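Local coordinates for methyltransferase small domain-containing protein (Thermoplasma acidophilum, PDB 1NE2) that is of unknown function but probably transfers methyl groups from S-adenosylmethionine, as a Rossmann-like methyltransferase, at residues Y111-M116 with W141-G146; K134-S139 with F193-H198. All coordinates share one frame; numbering follows the deposited sequence.

Both contacts reach one mixed sheet with the strand order 3-2-1-4-5-7-6 of class I methyltransferases, and their centres lie about 7 Å apart. Along the chain their segments alternate: 111-116, then 134-139, 141-146 and finally 193-198. Contact 1 pairs the central parallel strands 111-116 and 142-147, which helix 126-138 connects in a beta-alpha-beta crossover. Contact 2 ties the end of that helix to the last strand, 187-197, which runs antiparallel beside 142-147; there Ile142 O lies 2.8 Å from Val195 N, a probable hydrogen bond. The crossover helix is thus joined to the sheet beyond the two strands that it links.

Contact 1 of 2, residues Y111-M116 with W141-G146; sequences YDTWIM and WIYSIG
Strands 111-116 and 142-147 form the parallel pair of a beta-alpha-beta crossover in the middle of the Rossmann-like sheet, with Trp114 beside Ile142 and Met116 beside Ser144. Five backbone hydrogen bonds run between them, from Trp141 N to Asp112 O (3.0 Å) at one end to Ile145 N to Met116 O (3.1 Å) at the other. The straightest is Trp114 N to Trp141 O, 2.8 Å long with 170° at the hydrogen.

On the face packed by helix 126-138, Trp114 CD1 meets Ile142 CG2 at 4.1 Å, the side chains crossing obliquely. Met116, a selenomethionine, has CG between its backbone N and carbonyl carbon (chi1 66°), where CG lies 3.7 Å from Ser144 CB. On the other face, Thr113 CG2 comes to the edge of the Tyr143 ring, 3.8 Å from CD2. Thr113 OG1 bonds to Asn49 O and Tyr143 OH to Asp47, while helix 34-46 packs against Tyr143 and Ile115.

The backbone bonds therefore fix the register, and the side chains between the strands add chiefly apolar packing, with the hydroxyls of Thr113 and Tyr143 satisfied by residues beyond the pair.

Contact 2 of 2, residues K134-S139 with F193-H198; sequences KAFETS and FGVRNH
Asn197, near the end of strand 187-197, reaches across to the end of helix 126-138 and bonds to two backbone carbonyls there, one in the last turn and one just beyond it. Its CB lies 3.4 Å from Ser139 O. With CG anti to the backbone N (chi1 -160°), the amide carbon is carried up to the Phe136 ring, 3.6 Å from CD1. At the tip the amide divides its work. ND2 donates to Phe136 O at 2.8 Å and to Ser139 O, also at 2.8 Å, and both acceptors lie in the amide plane. The bonds differ at the acceptors: ND2 stands above the carbonyl plane of Phe136, at a C=O...N angle of 109°, but approaches the carbonyl of Ser139 much more nearly head-on, at 156°. OD1 meets the Phe136 ring at its edge, in the ring plane and 3.5 Å from CD1, and also accepts from Ser199 N. The ring and amide planes are nearly perpendicular. An alanine in place of Asn197 would probably leave the carbonyls of Phe136 and Ser139 without this shared donor and open a gap beside the ring edge.

Farther along the same ring, Phe136 CZ touches Val195 CG1 at 4.1 Å, so the phenyl group spans from Asn197 to the preceding inward-facing residue of the strand. Helix 151-161 borders this packing, with Arg161 against Phe136 and Phe158 against Val195, while Ser139 leads from helix 126-138 toward strand 142-147, the neighbour of strand 187-197 in the sheet.

Contact 1 of 2, residues Y111-M116 with W141-G146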
# COMPACT_ATOMS: atom_id res chain seq x y z
N TYR B 111 -0.44 -3.91 -4.76
CA TYR B 111 0.03 -4.33 -3.44
C TYR B 111 0.65 -5.72 -3.52
O TYR B 111 0.23 -6.54 -4.34
CB TYR B 111 -1.16 -4.38 -2.47
CG TYR B 111 -1.91 -3.07 -2.38
CD1 TYR B 111 -1.48 -2.08 -1.50
CD2 TYR B 111 -2.98 -2.79 -3.23
CE1 TYR B 111 -2.09 -0.84 -1.47
CE2 TYR B 111 -3.60 -1.53 -3.21
CZ TYR B 111 -3.15 -0.56 -2.32
OH TYR B 111 -3.71 0.70 -2.27
N ASP B 112 1.63 -6.01 -2.66
CA ASP B 112 2.26 -7.33 -2.66
C ASP B 112 1.28 -8.44 -2.34
O ASP B 112 1.19 -9.46 -3.03
CB ASP B 112 3.35 -7.41 -1.58
CG ASP B 112 4.60 -6.65 -1.95
OD1 ASP B 112 5.26 -7.02 -2.94
OD2 ASP B 112 4.94 -5.68 -1.24
N THR B 113 0.53 -8.22 -1.26
CA THR B 113 -0.38 -9.21 -0.71
C THR B 113 -1.82 -8.75 -0.54
O THR B 113 -2.07 -7.67 -0.02
CB THR B 113 0.16 -9.66 0.66
OG1 THR B 113 1.53 -10.06 0.51
CG2 THR B 113 -0.66 -10.82 1.22
N TRP B 114 -2.75 -9.59 -0.98
CA TRP B 114 -4.19 -9.32 -0.85
C TRP B 114 -4.79 -10.32 0.13
O TRP B 114 -4.60 -11.54 -0.01
CB TRP B 114 -4.88 -9.46 -2.22
CG TRP B 114 -6.40 -9.41 -2.21
CD1 TRP B 114 -7.26 -10.38 -1.76
CD2 TRP B 114 -7.22 -8.38 -2.77
NE1 TRP B 114 -8.56 -10.01 -2.01
CE2 TRP B 114 -8.56 -8.79 -2.63
CE3 TRP B 114 -6.94 -7.14 -3.37
CZ2 TRP B 114 -9.64 -8.01 -3.08
CZ3 TRP B 114 -8.02 -6.36 -3.82
CH2 TRP B 114 -9.35 -6.80 -3.67
N ILE B 115 -5.50 -9.81 1.13
CA ILE B 115 -6.15 -10.66 2.13
C ILE B 115 -7.65 -10.39 2.15
O ILE B 115 -8.08 -9.24 2.08
CB ILE B 115 -5.63 -10.39 3.55
CG1 ILE B 115 -4.12 -10.64 3.61
CG2 ILE B 115 -6.35 -11.30 4.54
CD1 ILE B 115 -3.47 -10.14 4.91
N MSE B 116 -8.44 -11.45 2.24
CA MSE B 116 -9.89 -11.31 2.30
C MSE B 116 -10.51 -12.40 3.16
O MSE B 116 -9.92 -13.46 3.37
CB MSE B 116 -10.48 -11.35 0.89
CG MSE B 116 -10.31 -12.68 0.18
SE MSE B 116 -10.88 -12.60 -1.66
CE MSE B 116 -12.79 -12.61 -1.43
N TRP B 141 0.36 -12.02 -4.24
CA TRP B 141 0.01 -13.10 -3.32
C TRP B 141 -1.39 -12.86 -2.77
O TRP B 141 -1.67 -11.83 -2.18
CB TRP B 141 1.02 -13.18 -2.18
CG TRP B 141 2.43 -13.37 -2.67
CD1 TRP B 141 3.32 -12.39 -3.02
CD2 TRP B 141 3.08 -14.61 -2.92
NE1 TRP B 141 4.48 -12.96 -3.48
CE2 TRP B 141 4.36 -14.32 -3.42
CE3 TRP B 141 2.69 -15.96 -2.76
CZ2 TRP B 141 5.28 -15.33 -3.78
CZ3 TRP B 141 3.60 -16.95 -3.11
CH2 TRP B 141 4.88 -16.63 -3.61
N ILE B 142 -2.27 -13.84 -2.97
CA ILE B 142 -3.67 -13.73 -2.58
C ILE B 142 -4.08 -14.78 -1.55
O ILE B 142 -3.86 -15.98 -1.74
CB ILE B 142 -4.54 -13.85 -3.86
CG1 ILE B 142 -4.22 -12.66 -4.78
CG2 ILE B 142 -6.01 -13.90 -3.50
CD1 ILE B 142 -4.60 -12.85 -6.24
N TYR B 143 -4.69 -14.32 -0.46
CA TYR B 143 -5.13 -15.20 0.62
C TYR B 143 -6.60 -14.97 0.96
O TYR B 143 -7.08 -13.84 0.93
CB TYR B 143 -4.30 -14.93 1.88
CG TYR B 143 -2.84 -15.29 1.75
CD1 TYR B 143 -2.40 -16.57 2.09
CD2 TYR B 143 -1.91 -14.36 1.31
CE1 TYR B 143 -1.04 -16.91 2.00
CE2 TYR B 143 -0.55 -14.69 1.21
CZ TYR B 143 -0.13 -15.96 1.56
OH TYR B 143 1.21 -16.28 1.51
N SER B 144 -7.29 -16.05 1.30
CA SER B 144 -8.71 -15.98 1.65
C SER B 144 -9.04 -16.99 2.73
O SER B 144 -8.51 -18.11 2.73
CB SER B 144 -9.58 -16.27 0.43
OG SER B 144 -10.97 -16.28 0.77
N ILE B 145 -9.90 -16.59 3.66
CA ILE B 145 -10.33 -17.49 4.71
C ILE B 145 -11.84 -17.31 4.76
O ILE B 145 -12.34 -16.19 4.83
CB ILE B 145 -9.68 -17.18 6.10
CG1 ILE B 145 -10.16 -18.22 7.12
CG2 ILE B 145 -10.03 -15.77 6.56
CD1 ILE B 145 -9.36 -18.26 8.41
N GLY B 146 -12.57 -18.42 4.68
CA GLY B 146 -14.01 -18.33 4.70
C GLY B 146 -14.70 -19.68 4.73
O GLY B 146 -14.08 -20.71 4.96

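Contact 2 of 2, residues K134-S139 with F193-H198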
# COMPACT_ATOMS: atom_id res chain seq x y z
N LYS B 134 -10.79 -8.61 -8.65
CA LYS B 134 -9.98 -7.48 -8.20
C LYS B 134 -8.66 -7.95 -7.59
O LYS B 134 -7.62 -7.33 -7.81
CB LYS B 134 -10.76 -6.66 -7.17
CG LYS B 134 -10.02 -5.40 -6.71
CD LYS B 134 -10.38 -4.16 -7.53
CE LYS B 134 -9.90 -4.23 -8.96
NZ LYS B 134 -10.31 -3.00 -9.72
N ALA B 135 -8.71 -9.04 -6.83
CA ALA B 135 -7.51 -9.57 -6.20
C ALA B 135 -6.43 -9.90 -7.23
O ALA B 135 -5.27 -9.52 -7.07
CB ALA B 135 -7.84 -10.82 -5.37
N PHE B 136 -6.81 -10.59 -8.30
CA PHE B 136 -5.85 -10.97 -9.32
C PHE B 136 -5.35 -9.83 -10.21
O PHE B 136 -4.37 -9.99 -10.93
CB PHE B 136 -6.43 -12.11 -10.15
CG PHE B 136 -6.35 -13.44 -9.46
CD1 PHE B 136 -5.16 -14.16 -9.47
CD2 PHE B 136 -7.43 -13.94 -8.75
CE1 PHE B 136 -5.05 -15.36 -8.77
CE2 PHE B 136 -7.33 -15.14 -8.05
CZ PHE B 136 -6.14 -15.85 -8.06
N GLU B 137 -6.01 -8.69 -10.13
CA GLU B 137 -5.59 -7.53 -10.91
C GLU B 137 -4.76 -6.62 -10.00
O GLU B 137 -4.06 -5.72 -10.48
CB GLU B 137 -6.83 -6.78 -11.40
CG GLU B 137 -6.55 -5.48 -12.13
CD GLU B 137 -7.82 -4.75 -12.51
OE1 GLU B 137 -7.72 -3.65 -13.11
OE2 GLU B 137 -8.92 -5.26 -12.20
N THR B 138 -4.82 -6.90 -8.70
CA THR B 138 -4.15 -6.08 -7.69
C THR B 138 -2.88 -6.59 -7.01
O THR B 138 -1.92 -5.82 -6.82
CB THR B 138 -5.16 -5.75 -6.55
OG1 THR B 138 -6.31 -5.07 -7.09
CG2 THR B 138 -4.51 -4.87 -5.49
N SER B 139 -2.86 -7.87 -6.65
CA SER B 139 -1.72 -8.40 -5.91
C SER B 139 -1.05 -9.66 -6.42
O SER B 139 -1.64 -10.45 -7.16
CB SER B 139 -2.16 -8.63 -4.46
OG SER B 139 -2.81 -7.48 -3.94
N PHE B 193 -7.14 -20.35 1.78
CA PHE B 193 -6.51 -20.42 0.47
C PHE B 193 -5.31 -19.48 0.41
O PHE B 193 -5.38 -18.38 0.94
CB PHE B 193 -7.49 -20.01 -0.64
CG PHE B 193 -8.37 -21.12 -1.11
CD1 PHE B 193 -7.85 -22.18 -1.84
CD2 PHE B 193 -9.74 -21.12 -0.81
CE1 PHE B 193 -8.67 -23.23 -2.27
CE2 PHE B 193 -10.56 -22.17 -1.24
CZ PHE B 193 -10.02 -23.22 -1.96
N GLY B 194 -4.24 -19.95 -0.21
CA GLY B 194 -3.03 -19.16 -0.41
C GLY B 194 -2.74 -19.37 -1.88
O GLY B 194 -2.59 -20.52 -2.31
N VAL B 195 -2.67 -18.29 -2.65
CA VAL B 195 -2.45 -18.39 -4.10
C VAL B 195 -1.38 -17.43 -4.63
O VAL B 195 -1.30 -16.27 -4.19
CB VAL B 195 -3.76 -18.09 -4.87
CG1 VAL B 195 -3.63 -18.54 -6.32
CG2 VAL B 195 -4.95 -18.76 -4.19
N ARG B 196 -0.56 -17.90 -5.56
CA ARG B 196 0.45 -17.05 -6.18
C ARG B 196 -0.10 -16.62 -7.54
O ARG B 196 -0.37 -17.46 -8.39
CB ARG B 196 1.77 -17.80 -6.37
CG ARG B 196 2.84 -16.99 -7.10
CD ARG B 196 3.15 -15.69 -6.36
NE ARG B 196 4.33 -15.01 -6.91
CZ ARG B 196 4.36 -14.37 -8.07
NH1 ARG B 196 3.27 -14.31 -8.83
NH2 ARG B 196 5.48 -13.81 -8.49
N ASN B 197 -0.27 -15.32 -7.73
CA ASN B 197 -0.81 -14.78 -8.98
C ASN B 197 0.07 -15.12 -10.18
O ASN B 197 1.29 -14.96 -10.12
CB ASN B 197 -0.94 -13.26 -8.88
CG ASN B 197 -1.91 -12.68 -9.89
OD1 ASN B 197 -2.13 -13.26 -10.96
ND2 ASN B 197 -2.47 -11.52 -9.58
N HIS B 198 -0.54 -15.60 -11.26
CA HIS B 198 0.21 -15.92 -12.47
C HIS B 198 0.70 -14.66 -13.19
O HIS B 198 1.71 -14.70 -13.89
CB HIS B 198 -0.67 -16.71 -13.45
CG HIS B 198 -0.76 -18.17 -13.14
ND1 HIS B 198 -1.77 -18.97 -13.64
CD2 HIS B 198 0.04 -18.98 -12.42
CE1 HIS B 198 -1.57 -20.22 -13.24
NE2 HIS B 198 -0.48 -20.25 -12.50